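Local coordinates for aspartate carbamoyltransferase (Leishmania major, PDB 7K46), which probably catalyses transfer of the carbamoyl group from carbamoyl phosphate to aspartate, an early step of de novo pyrimidine biosynthesis, at residues V53-F58 against D104-V109. Numbering follows the deposited sequence.
Sequences VMTPLF and DSYSDV
Met54 and Val109 pair as a parallel bridge, their CA atoms 4.9 Å apart, where the loop after helix 96-104 comes alongside strand 53-58 and runs into its parallel neighbour, 109-113. Val53 O takes two donors from the loop, Asp108 N at 2.8 Å and Val109 N at 3.2 Å, both in its carbonyl plane; Thr55 N donates to Val109 O. Asp108 completes the grip on Val53: chi2 (-85°) turns its carboxylate so that OD2 accepts Val53 N at 2.8 Å on the anti side, 21° out of the carboxylate plane. On the sheet face carrying Met54 and Val109, Met54 CB packs against Val109 CG1. Thr55 points toward the loop, and its OG1 lies within hydrogen-bonding distance of Ser107 OG (2.7 Å) and Tyr106 OH (2.9 Å), its single proton able to serve only one; Ser107 OG also bonds to Leu103 O of helix 96-104. Val53 CG1 meets the edge of the Tyr106 ring, 4.0 Å from CD1, the side chains crossing at about a right angle. Arg75 of a second subunit forms a salt bridge with Asp108 OD2 and a hydrogen bond with Tyr106 O. Within the carbamoyl-phosphate-binding domain, the loop's entry into strand 109-113 is thus held mainly by polar bonds, and the shared carboxylate oxygen couples the first amide of strand 53-58 to the subunit interface, where the arginine would probably favour the ionised aspartate.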
loop_
_atom_site.group_PDB
_atom_site.type_symbol
_atom_site.label_atom_id
_atom_site.label_comp_id
_atom_site.label_asym_id
_atom_site.label_seq_id
_atom_site.Cartn_x
_atom_site.Cartn_y
_atom_site.Cartn_z
ATOM N N VAL A 53 -11.730 8.605 1.798
ATOM C CA VAL A 53 -10.318 8.238 1.879
ATOM C C VAL A 53 -9.882 8.188 3.339
ATOM O O VAL A 53 -10.085 9.150 4.086
ATOM C CB VAL A 53 -9.445 9.234 1.098
ATOM C CG1 VAL A 53 -7.948 9.023 1.424
ATOM C CG2 VAL A 53 -9.714 9.099 -0.397
ATOM N N MET A 54 -9.262 7.076 3.727
ATOM C CA MET A 54 -8.584 6.938 5.008
ATOM C C MET A 54 -7.082 7.023 4.769
ATOM O O MET A 54 -6.567 6.374 3.847
ATOM C CB MET A 54 -8.924 5.587 5.657
ATOM C CG MET A 54 -7.946 5.157 6.782
ATOM S SD MET A 54 -8.218 3.447 7.336
ATOM C CE MET A 54 -9.737 3.647 8.268
ATOM N N THR A 55 -6.377 7.795 5.599
ATOM C CA THR A 55 -4.916 7.705 5.639
ATOM C C THR A 55 -4.469 7.240 7.017
ATOM O O THR A 55 -4.678 7.964 8.011
ATOM C CB THR A 55 -4.221 9.032 5.306
ATOM O OG1 THR A 55 -4.597 9.468 3.998
ATOM C CG2 THR A 55 -2.704 8.833 5.330
ATOM N N PRO A 56 -3.821 6.084 7.128
ATOM C CA PRO A 56 -3.155 5.727 8.385
ATOM C C PRO A 56 -1.777 6.360 8.465
ATOM O O PRO A 56 -1.047 6.444 7.471
ATOM C CB PRO A 56 -3.048 4.193 8.311
ATOM C CG PRO A 56 -3.790 3.791 7.021
ATOM C CD PRO A 56 -3.739 4.999 6.143
ATOM N N LEU A 57 -1.430 6.812 9.668
ATOM C CA LEU A 57 -0.129 7.414 9.943
ATOM C C LEU A 57 0.419 6.673 11.157
ATOM O O LEU A 57 0.039 6.971 12.294
ATOM C CB LEU A 57 -0.247 8.920 10.187
ATOM C CG LEU A 57 1.064 9.711 10.203
ATOM C CD1 LEU A 57 1.694 9.746 8.801
ATOM C CD2 LEU A 57 0.834 11.120 10.744
ATOM N N PHE A 58 1.286 5.689 10.915
ATOM C CA PHE A 58 1.733 4.766 11.955
ATOM C C PHE A 58 3.217 4.998 12.207
ATOM O O PHE A 58 4.061 4.694 11.355
ATOM C CB PHE A 58 1.444 3.315 11.563
ATOM C CG PHE A 58 0.063 2.843 11.939
ATOM C CD1 PHE A 58 -1.066 3.565 11.568
ATOM C CD2 PHE A 58 -0.109 1.659 12.650
ATOM C CE1 PHE A 58 -2.345 3.127 11.914
ATOM C CE2 PHE A 58 -1.382 1.214 13.005
ATOM C CZ PHE A 58 -2.501 1.942 12.632
ATOM N N ASP A 104 -4.907 15.956 5.833
ATOM C CA ASP A 104 -6.228 16.577 5.731
ATOM C C ASP A 104 -6.485 17.191 4.366
ATOM O O ASP A 104 -7.640 17.511 4.047
ATOM C CB ASP A 104 -6.407 17.683 6.776
ATOM C CG ASP A 104 -6.852 17.164 8.120
ATOM O OD1 ASP A 104 -7.570 16.143 8.192
ATOM O OD2 ASP A 104 -6.483 17.803 9.124
ATOM N N SER A 105 -5.439 17.421 3.574
ATOM C CA SER A 105 -5.657 18.014 2.267
ATOM C C SER A 105 -6.406 17.068 1.333
ATOM O O SER A 105 -7.034 17.526 0.373
ATOM C CB SER A 105 -4.322 18.437 1.655
ATOM O OG SER A 105 -3.586 17.299 1.229
ATOM N N TYR A 106 -6.376 15.764 1.594
ATOM C CA TYR A 106 -7.025 14.838 0.680
ATOM C C TYR A 106 -7.831 13.738 1.366
ATOM O O TYR A 106 -8.483 12.960 0.660
ATOM C CB TYR A 106 -5.965 14.213 -0.260
ATOM C CG TYR A 106 -4.999 13.343 0.491
ATOM C CD1 TYR A 106 -5.340 12.032 0.823
ATOM C CD2 TYR A 106 -3.766 13.837 0.915
ATOM C CE1 TYR A 106 -4.482 11.221 1.547
ATOM C CE2 TYR A 106 -2.890 13.029 1.650
ATOM C CZ TYR A 106 -3.266 11.721 1.965
ATOM O OH TYR A 106 -2.431 10.895 2.691
ATOM N N SER A 107 -7.816 13.641 2.701
ATOM C CA SER A 107 -8.414 12.526 3.434
ATOM C C SER A 107 -9.768 12.907 4.029
ATOM O O SER A 107 -10.069 14.082 4.258
ATOM C CB SER A 107 -7.507 12.053 4.583
ATOM O OG SER A 107 -6.222 11.645 4.146
ATOM N N ASP A 108 -10.569 11.877 4.315
ATOM C CA ASP A 108 -11.795 12.012 5.094
ATOM C C ASP A 108 -11.643 11.548 6.536
ATOM O O ASP A 108 -12.399 11.995 7.399
ATOM C CB ASP A 108 -12.928 11.210 4.447
ATOM C CG ASP A 108 -13.297 11.740 3.080
ATOM O OD1 ASP A 108 -14.114 12.687 2.999
ATOM O OD2 ASP A 108 -12.732 11.230 2.094
ATOM N N VAL A 109 -10.721 10.632 6.806
ATOM C CA VAL A 109 -10.500 10.136 8.160
ATOM C C VAL A 109 -9.028 9.774 8.282
ATOM O O VAL A 109 -8.418 9.265 7.334
ATOM C CB VAL A 109 -11.428 8.939 8.502
ATOM C CG1 VAL A 109 -11.168 7.736 7.587
ATOM C CG2 VAL A 109 -11.296 8.541 9.993
#